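Local coordinates for Azi13 (Streptomyces sahachiroi, PDB 5HMB), which is a hotdog-fold thioesterase of the PaaI family in azinomycin biosynthesis, probably hydrolysing an aromatic acyl thioester of the naphthoate type, at residues A[23-28]-A[64-69]; A[32-37]-A[92-97]. One frame throughout, in Å; residues are numbered along the deposited sequence. Where two conformers were deposited one is given.

How the contacts relate
Both contacts belong to one hotdog fold, in which a curled antiparallel sheet wraps helix 49-68. Contact 1 lays the end of strand 21-26 and its turn against the C-terminal end of that helix; contact 2 joins strand 29-35, the second arm of the same hairpin, to strand 93-100. Their centres are 19 Å apart, yet they touch where E23 CB packs on Y33 CE2 at 3.5 Å. The helix links them as well, since V51, V55 and V59 cover the W34 and S96 side of contact 2. A bound sulfate, probably from the crystallisation liquor, lies about 5 Å from the W67 side chain of contact 1.

Contact 1: residues A[23-28]-A[64-69]; sequences ERIDPD and ADRWLG
The guanidinium of R66 has P27 CG over one face, 3.4 Å above its plane and offset toward the rim, while the indole of W67 receives P27 O at its edge, near the ring plane. P27 thus sits between two consecutive side chains on the last turn of helix 49-68, the long central helix of the hotdog fold, and itself lies in the turn between strands 21-26 and 29-35. The proline ring and the arginine lie side by side and point the same way, and the closest atoms of the two side chains are P27 CG and R66 NH1 at 3.5 Å. R66 CG stands anti to the backbone N (chi1 -180°), which sets it 3.4 Å from I25 O. That oxygen approaches the guanidinium obliquely, with no hydrogen bond between the two residues. Two residues before P27, I25 CG2 packs on R66 CB at 3.7 Å, the two side chains crossing at a slant. An alanine in place of P27 would probably leave one face of the R66 guanidinium without its CG cover and let that group turn more readily. D26 CB points away from the helix, and D26 OD1 stays 5.9 Å from R66 NE, with no salt bridge between them. No hydrogen bond joins the two segments: this is a surface contact made by van der Waals packing. Strand 102-103 adds R103, which touches W67 and gives P27 O a weak hydrogen bond. On the indole the meeting is close, P27 O lying 3.2 Å from W67 CD1, with P27 CB 4.0 Å from that same carbon.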
ATOM      1  N   GLU A  23     -10.636  -0.250 -24.972  1.00 54.84           N
ATOM      2  CA  GLU A  23     -11.573  -1.152 -25.620  1.00 59.78           C
ATOM      3  C   GLU A  23     -12.945  -1.102 -24.970  1.00 60.82           C
ATOM      4  O   GLU A  23     -13.954  -1.349 -25.638  1.00 64.50           O
ATOM      5  CB  GLU A  23     -11.023  -2.585 -25.575  1.00 64.98           C
ATOM      6  CG  GLU A  23     -11.818  -3.633 -26.350  1.00 82.65           C
ATOM      7  CD  GLU A  23     -11.780  -3.415 -27.855  1.00 94.69           C
ATOM      8  OE1 GLU A  23     -12.700  -3.903 -28.550  1.00 99.54           O
ATOM      9  OE2 GLU A  23     -10.835  -2.756 -28.343  1.00 86.83           O
ATOM     10  N   ARG A  24     -13.009  -0.783 -23.681  0.51 56.12           N
ATOM     11  CA  ARG A  24     -14.276  -0.792 -22.971  0.51 59.10           C
ATOM     12  C   ARG A  24     -14.160   0.129 -21.768  0.51 57.20           C
ATOM     13  O   ARG A  24     -13.148   0.108 -21.066  0.51 58.46           O
ATOM     14  CB  ARG A  24     -14.646  -2.211 -22.526  0.51 61.80           C
ATOM     15  CG  ARG A  24     -15.885  -2.291 -21.666  0.51 60.97           C
ATOM     16  CD  ARG A  24     -15.978  -3.631 -20.954  0.51 59.64           C
ATOM     17  NE  ARG A  24     -16.240  -4.741 -21.865  0.51 63.23           N
ATOM     18  CZ  ARG A  24     -17.446  -5.075 -22.311  0.51 66.39           C
ATOM     19  NH1 ARG A  24     -17.592  -6.108 -23.132  0.51 64.36           N
ATOM     20  NH2 ARG A  24     -18.509  -4.373 -21.942  0.51 66.90           N
ATOM     21  N   ILE A  25     -15.185   0.953 -21.556  1.00 60.09           N
ATOM     22  CA  ILE A  25     -15.280   1.791 -20.364  1.00 48.99           C
ATOM     23  C   ILE A  25     -16.714   1.733 -19.863  1.00 61.39           C
ATOM     24  O   ILE A  25     -17.548   2.571 -20.225  1.00 58.04           O
ATOM     25  CB  ILE A  25     -14.870   3.254 -20.612  1.00 52.95           C
ATOM     26  CG1 ILE A  25     -13.493   3.346 -21.253  1.00 47.76           C
ATOM     27  CG2 ILE A  25     -14.906   4.043 -19.289  1.00 43.16           C
ATOM     28  CD1 ILE A  25     -12.997   4.757 -21.396  1.00 48.15           C
ATOM     29  N   ASP A  26     -17.013   0.750 -19.040  1.00 57.04           N
ATOM     30  CA  ASP A  26     -18.334   0.577 -18.464  1.00 51.82           C
ATOM     31  C   ASP A  26     -18.324   1.000 -17.006  1.00 57.29           C
ATOM     32  O   ASP A  26     -17.263   1.169 -16.402  1.00 56.09           O
ATOM     33  CB  ASP A  26     -18.774  -0.880 -18.606  1.00 55.66           C
ATOM     34  CG  ASP A  26     -18.722  -1.358 -20.042  1.00 70.36           C
ATOM     35  OD1 ASP A  26     -18.675  -0.492 -20.948  1.00 70.34           O
ATOM     36  OD2 ASP A  26     -18.730  -2.591 -20.265  1.00 77.49           O
ATOM     37  N   PRO A  27     -19.504   1.206 -16.404  1.00 57.95           N
ATOM     38  CA  PRO A  27     -19.547   1.508 -14.963  1.00 53.55           C
ATOM     39  C   PRO A  27     -18.984   0.390 -14.085  1.00 54.84           C
ATOM     40  O   PRO A  27     -18.834   0.590 -12.874  1.00 55.30           O
ATOM     41  CB  PRO A  27     -21.040   1.721 -14.691  1.00 56.15           C
ATOM     42  CG  PRO A  27     -21.639   2.019 -16.023  1.00 54.95           C
ATOM     43  CD  PRO A  27     -20.843   1.244 -17.014  1.00 57.59           C
ATOM     44  N   ASP A  28     -18.668  -0.770 -14.649  1.00 57.36           N
ATOM     45  CA  ASP A  28     -18.220  -1.896 -13.853  1.00 59.76           C
ATOM     46  C   ASP A  28     -16.921  -2.520 -14.357  1.00 53.80           C
ATOM     47  O   ASP A  28     -16.484  -3.536 -13.799  1.00 54.14           O
ATOM     48  CB  ASP A  28     -19.328  -2.955 -13.800  1.00 61.10           C
ATOM     49  CG  ASP A  28     -19.653  -3.515 -15.168  1.00 78.54           C
ATOM     50  OD1 ASP A  28     -19.246  -2.895 -16.177  1.00 72.50           O
ATOM     51  OD2 ASP A  28     -20.315  -4.573 -15.238  1.00 87.45           O
ATOM     52  N   ALA A  64     -13.932   4.556 -12.801  1.00 39.82           N
ATOM     53  CA  ALA A  64     -14.559   5.256 -11.681  1.00 42.00           C
ATOM     54  C   ALA A  64     -15.407   6.424 -12.166  1.00 49.41           C
ATOM     55  O   ALA A  64     -16.516   6.646 -11.670  1.00 45.90           O
ATOM     56  CB  ALA A  64     -13.496   5.766 -10.711  1.00 38.20           C
ATOM     57  N   ASP A  65     -14.870   7.197 -13.110  1.00 51.70           N
ATOM     58  CA  ASP A  65     -15.589   8.318 -13.702  1.00 50.47           C
ATOM     59  C   ASP A  65     -16.878   7.843 -14.357  1.00 53.85           C
ATOM     60  O   ASP A  65     -17.956   8.401 -14.121  1.00 61.00           O
ATOM     61  CB  ASP A  65     -14.682   9.001 -14.720  1.00 47.82           C
ATOM     62  CG  ASP A  65     -14.920  10.478 -14.805  1.00 79.40           C
ATOM     63  OD1 ASP A  65     -15.068  11.123 -13.741  1.00 88.17           O
ATOM     64  OD2 ASP A  65     -14.959  10.995 -15.940  1.00 91.90           O
ATOM     65  N   ARG A  66     -16.781   6.788 -15.169  1.00 49.34           N
ATOM     66  CA  ARG A  66     -17.947   6.239 -15.852  1.00 51.68           C
ATOM     67  C   ARG A  66     -18.974   5.681 -14.872  1.00 54.50           C
ATOM     68  O   ARG A  66     -20.179   5.715 -15.152  1.00 53.68           O
ATOM     69  CB  ARG A  66     -17.494   5.165 -16.850  1.00 49.01           C
ATOM     70  CG  ARG A  66     -18.612   4.499 -17.655  1.00 59.75           C
ATOM     71  CD  ARG A  66     -19.386   5.491 -18.534  1.00 55.33           C
ATOM     72  NE  ARG A  66     -20.474   4.829 -19.256  1.00 69.20           N
ATOM     73  CZ  ARG A  66     -21.707   4.664 -18.776  1.00 67.40           C
ATOM     74  NH1 ARG A  66     -22.025   5.120 -17.571  1.00 60.06           N
ATOM     75  NH2 ARG A  66     -22.627   4.041 -19.502  1.00 70.90           N
ATOM     76  N   TRP A  67     -18.535   5.188 -13.710  1.00 51.94           N
ATOM     77  CA  TRP A  67     -19.503   4.717 -12.719  1.00 52.44           C
ATOM     78  C   TRP A  67     -20.180   5.870 -11.980  1.00 46.65           C
ATOM     79  O   TRP A  67     -21.361   5.777 -11.622  1.00 53.74           O
ATOM     80  CB  TRP A  67     -18.828   3.783 -11.712  1.00 43.25           C
ATOM     81  CG  TRP A  67     -19.784   3.288 -10.647  1.00 43.28           C
ATOM     82  CD1 TRP A  67     -20.614   2.200 -10.729  1.00 47.61           C
ATOM     83  CD2 TRP A  67     -20.023   3.879  -9.358  1.00 37.74           C
ATOM     84  NE1 TRP A  67     -21.349   2.081  -9.566  1.00 45.72           N
ATOM     85  CE2 TRP A  67     -21.003   3.097  -8.713  1.00 33.94           C
ATOM     86  CE3 TRP A  67     -19.500   4.985  -8.690  1.00 40.63           C
ATOM     87  CZ2 TRP A  67     -21.458   3.382  -7.430  1.00 36.84           C
ATOM     88  CZ3 TRP A  67     -19.951   5.265  -7.425  1.00 43.92           C
ATOM     89  CH2 TRP A  67     -20.933   4.475  -6.809  1.00 43.40           C
ATOM     90  N   LEU A  68     -19.440   6.941 -11.689  1.00 48.37           N
ATOM     91  CA  LEU A  68     -20.049   8.068 -10.998  1.00 46.37           C
ATOM     92  C   LEU A  68     -20.964   8.849 -11.935  1.00 61.02           C
ATOM     93  O   LEU A  68     -21.992   9.377 -11.496  1.00 50.61           O
ATOM     94  CB  LEU A  68     -18.968   8.971 -10.397  1.00 41.68           C
ATOM     95  CG  LEU A  68     -19.411   9.974  -9.325  1.00 60.41           C
ATOM     96  CD1 LEU A  68     -20.041   9.260  -8.123  1.00 56.93           C
ATOM     97  CD2 LEU A  68     -18.247  10.856  -8.876  1.00 44.75           C
ATOM     98  N   GLY A  69     -20.631   8.901 -13.224  1.00 59.41           N
ATOM     99  CA  GLY A  69     -21.493   9.553 -14.194  1.00 59.75           C
ATOM    100  C   GLY A  69     -21.700  11.020 -13.870  1.00 61.18           C
ATOM    101  O   GLY A  69     -20.837  11.693 -13.294  1.00 52.38           O
TER

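Contact 2: residues A[32-37]-A[92-97]; sequences AYWSVR and GRLTST
S96 OG has two hydrogen-bond partners: W34 NE1 donates to it across the strands at 2.9 Å, and T114 OG1 of the adjoining strand 107-115 is also hydrogen-bonded to it. The indole bond is fairly straight, 155° at the hydrogen, with the hydroxyl 17° out of the ring plane. W34 CG takes the crowded position between the backbone N and the carbonyl carbon (chi1 58°), and the indole lies across L94. L94 CD1 sits over one face, 3.7 Å from the centroid of the six-membered ring, in a CH-pi contact. The same methyl meets V36 CG2 at 3.8 Å. V51 and V55 of helix 49-68 touch W34 as well, so this side of the sheet is buried against the helix with its indole N-H and serine hydroxyl both satisfied.

Y33, R93 and T95 occupy the other side. R93 NH1 lies over the centre of the Y33 ring, and the guanidinium makes a cation-pi contact, with R93 CZ 4.6 Å from the ring centroid. T95 OG1 lies at the ring's edge, 3.2 Å from Y33 CD1, the two side chains running side by side. Backbone bonds zip the strands together: A32 and S96 form one hydrogen-bonded pair, W34 and L94 another, with L94 N to W34 O at 2.7 Å. Y33 and T95 make the non-hydrogen-bonded pair between them. Strands 29-35 and 93-100, distant in sequence, meet here as antiparallel neighbours in the curled sheet that wraps the central helix, the hallmark of the hotdog fold.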
ATOM      1  N   ALA A  32      -8.029  -1.449 -21.461  1.00 39.52           N
ATOM      2  CA  ALA A  32      -7.210  -0.702 -22.403  1.00 46.45           C
ATOM      3  C   ALA A  32      -6.018  -1.538 -22.839  1.00 55.70           C
ATOM      4  O   ALA A  32      -5.478  -2.328 -22.057  1.00 53.58           O
ATOM      5  CB  ALA A  32      -6.717   0.621 -21.810  1.00 44.36           C
ATOM      6  N   TYR A  33      -5.617  -1.353 -24.092  1.00 54.26           N
ATOM      7  CA  TYR A  33      -4.442  -1.992 -24.656  1.00 53.66           C
ATOM      8  C   TYR A  33      -3.350  -0.950 -24.800  1.00 54.38           C
ATOM      9  O   TYR A  33      -3.630   0.238 -24.985  1.00 59.39           O
ATOM     10  CB  TYR A  33      -4.735  -2.615 -26.029  1.00 59.37           C
ATOM     11  CG  TYR A  33      -5.874  -3.609 -26.034  1.00 62.54           C
ATOM     12  CD1 TYR A  33      -5.718  -4.872 -25.479  1.00 65.09           C
ATOM     13  CD2 TYR A  33      -7.104  -3.288 -26.602  1.00 69.16           C
ATOM     14  CE1 TYR A  33      -6.753  -5.797 -25.479  1.00 61.70           C
ATOM     15  CE2 TYR A  33      -8.149  -4.207 -26.610  1.00 65.09           C
ATOM     16  CZ  TYR A  33      -7.965  -5.458 -26.046  1.00 74.79           C
ATOM     17  OH  TYR A  33      -8.986  -6.377 -26.047  1.00 72.28           O
ATOM     18  N   TRP A  34      -2.107  -1.402 -24.721  1.00 43.58           N
ATOM     19  CA  TRP A  34      -0.949  -0.533 -24.892  1.00 47.57           C
ATOM     20  C   TRP A  34       0.279  -1.420 -25.059  1.00 52.16           C
ATOM     21  O   TRP A  34       0.208  -2.646 -24.931  1.00 53.30           O
ATOM     22  CB  TRP A  34      -0.791   0.425 -23.714  1.00 48.83           C
ATOM     23  CG  TRP A  34      -0.663  -0.259 -22.382  1.00 45.26           C
ATOM     24  CD1 TRP A  34      -1.626  -0.980 -21.726  1.00 40.14           C
ATOM     25  CD2 TRP A  34       0.494  -0.263 -21.529  1.00 38.17           C
ATOM     26  NE1 TRP A  34      -1.132  -1.432 -20.519  1.00 40.41           N
ATOM     27  CE2 TRP A  34       0.165  -1.010 -20.381  1.00 39.58           C
ATOM     28  CE3 TRP A  34       1.772   0.301 -21.626  1.00 44.30           C
ATOM     29  CZ2 TRP A  34       1.063  -1.202 -19.336  1.00 36.80           C
ATOM     30  CZ3 TRP A  34       2.659   0.112 -20.588  1.00 46.17           C
ATOM     31  CH2 TRP A  34       2.298  -0.630 -19.453  1.00 45.61           C
ATOM     32  N   SER A  35       1.412  -0.784 -25.333  1.00 51.99           N
ATOM     33  CA  SER A  35       2.639  -1.502 -25.620  1.00 57.43           C
ATOM     34  C   SER A  35       3.823  -0.792 -24.988  1.00 56.46           C
ATOM     35  O   SER A  35       3.820   0.431 -24.842  1.00 53.09           O
ATOM     36  CB  SER A  35       2.874  -1.623 -27.123  1.00 59.02           C
ATOM     37  OG  SER A  35       4.175  -2.136 -27.358  1.00 81.25           O
ATOM     38  N   VAL A  36       4.834  -1.575 -24.608  1.00 47.43           N
ATOM     39  CA  VAL A  36       6.104  -1.006 -24.182  1.00 53.77           C
ATOM     40  C   VAL A  36       6.774  -0.333 -25.374  1.00 63.64           C
ATOM     41  O   VAL A  36       6.749  -0.853 -26.498  1.00 64.90           O
ATOM     42  CB  VAL A  36       7.005  -2.098 -23.580  1.00 51.58           C
ATOM     43  CG1 VAL A  36       8.175  -1.474 -22.869  1.00 43.98           C
ATOM     44  CG2 VAL A  36       6.207  -2.994 -22.636  1.00 56.76           C
ATOM     45  N   ARG A  37       7.369   0.833 -25.142  1.00 58.68           N
ATOM     46  CA  ARG A  37       8.012   1.596 -26.201  1.00 54.73           C
ATOM     47  C   ARG A  37       9.378   2.049 -25.727  1.00 64.25           C
ATOM     48  O   ARG A  37       9.658   2.082 -24.526  1.00 67.88           O
ATOM     49  CB  ARG A  37       7.193   2.835 -26.616  1.00 56.50           C
ATOM     50  CG  ARG A  37       5.833   2.553 -27.198  1.00 51.98           C
ATOM     51  CD  ARG A  37       5.205   3.843 -27.763  1.00 61.68           C
ATOM     52  NE  ARG A  37       5.526   5.023 -26.956  1.00 67.18           N
ATOM     53  CZ  ARG A  37       4.635   5.722 -26.254  1.00 64.88           C
ATOM     54  NH1 ARG A  37       3.358   5.374 -26.261  1.00 63.17           N
ATOM     55  NH2 ARG A  37       5.019   6.781 -25.553  1.00 65.42           N
ATOM     56  N   GLY A  92       5.373  -7.334 -26.555  1.00 50.36           N
ATOM     57  CA  GLY A  92       4.151  -7.138 -27.306  1.00 55.97           C
ATOM     58  C   GLY A  92       3.082  -6.346 -26.586  1.00 57.93           C
ATOM     59  O   GLY A  92       3.394  -5.405 -25.849  1.00 54.41           O
ATOM     60  N   ARG A  93       1.819  -6.723 -26.799  1.00 55.56           N
ATOM     61  CA  ARG A  93       0.673  -5.917 -26.396  1.00 56.59           C
ATOM     62  C   ARG A  93       0.185  -6.265 -24.994  1.00 62.35           C
ATOM     63  O   ARG A  93      -0.206  -7.405 -24.722  1.00 55.42           O
ATOM     64  CB  ARG A  93      -0.484  -6.092 -27.375  1.00 54.44           C
ATOM     65  CG  ARG A  93      -1.784  -5.516 -26.833  1.00 61.03           C
ATOM     66  CD  ARG A  93      -2.997  -5.953 -27.629  1.00 66.82           C
ATOM     67  NE  ARG A  93      -3.116  -5.227 -28.889  1.00 74.63           N
ATOM     68  CZ  ARG A  93      -4.205  -5.245 -29.653  1.00 87.43           C
ATOM     69  NH1 ARG A  93      -5.270  -5.949 -29.279  1.00 90.15           N
ATOM     70  NH2 ARG A  93      -4.234  -4.557 -30.789  1.00 92.94           N
ATOM     71  N   LEU A  94       0.149  -5.261 -24.127  1.00 56.06           N
ATOM     72  CA  LEU A  94      -0.342  -5.408 -22.767  1.00 49.69           C
ATOM     73  C   LEU A  94      -1.819  -5.023 -22.701  1.00 53.85           C
ATOM     74  O   LEU A  94      -2.273  -4.127 -23.417  1.00 53.02           O
ATOM     75  CB  LEU A  94       0.499  -4.540 -21.823  1.00 41.17           C
ATOM     76  CG  LEU A  94       2.001  -4.716 -22.056  1.00 54.58           C
ATOM     77  CD1 LEU A  94       2.813  -3.786 -21.169  1.00 45.25           C
ATOM     78  CD2 LEU A  94       2.398  -6.183 -21.845  1.00 44.00           C
ATOM     79  N   THR A  95      -2.572  -5.726 -21.853  1.00 47.44           N
ATOM     80  CA  THR A  95      -3.989  -5.462 -21.628  1.00 47.73           C
ATOM     81  C   THR A  95      -4.216  -5.152 -20.153  1.00 50.79           C
ATOM     82  O   THR A  95      -3.943  -6.000 -19.295  1.00 50.81           O
ATOM     83  CB  THR A  95      -4.846  -6.665 -22.031  1.00 49.85           C
ATOM     84  OG1 THR A  95      -4.605  -6.992 -23.402  1.00 52.22           O
ATOM     85  CG2 THR A  95      -6.318  -6.346 -21.842  1.00 49.10           C
ATOM     86  N   SER A  96      -4.744  -3.962 -19.857  1.00 41.92           N
ATOM     87  CA  SER A  96      -5.003  -3.543 -18.480  1.00 42.45           C
ATOM     88  C   SER A  96      -6.496  -3.490 -18.206  1.00 45.48           C
ATOM     89  O   SER A  96      -7.237  -2.774 -18.893  1.00 46.96           O
ATOM     90  CB  SER A  96      -4.366  -2.189 -18.194  1.00 41.57           C
ATOM     91  OG  SER A  96      -2.968  -2.279 -18.395  1.00 42.29           O
ATOM     92  N   THR A  97      -6.927  -4.204 -17.172  1.00 45.16           N
ATOM     93  CA  THR A  97      -8.343  -4.337 -16.848  1.00 42.41           C
ATOM     94  C   THR A  97      -8.587  -3.868 -15.425  1.00 49.86           C
ATOM     95  O   THR A  97      -7.990  -4.399 -14.481  1.00 47.68           O
ATOM     96  CB  THR A  97      -8.788  -5.785 -17.019  1.00 46.33           C
ATOM     97  OG1 THR A  97      -8.536  -6.177 -18.371  1.00 48.92           O
ATOM     98  CG2 THR A  97     -10.257  -5.935 -16.694  1.00 45.90           C
TER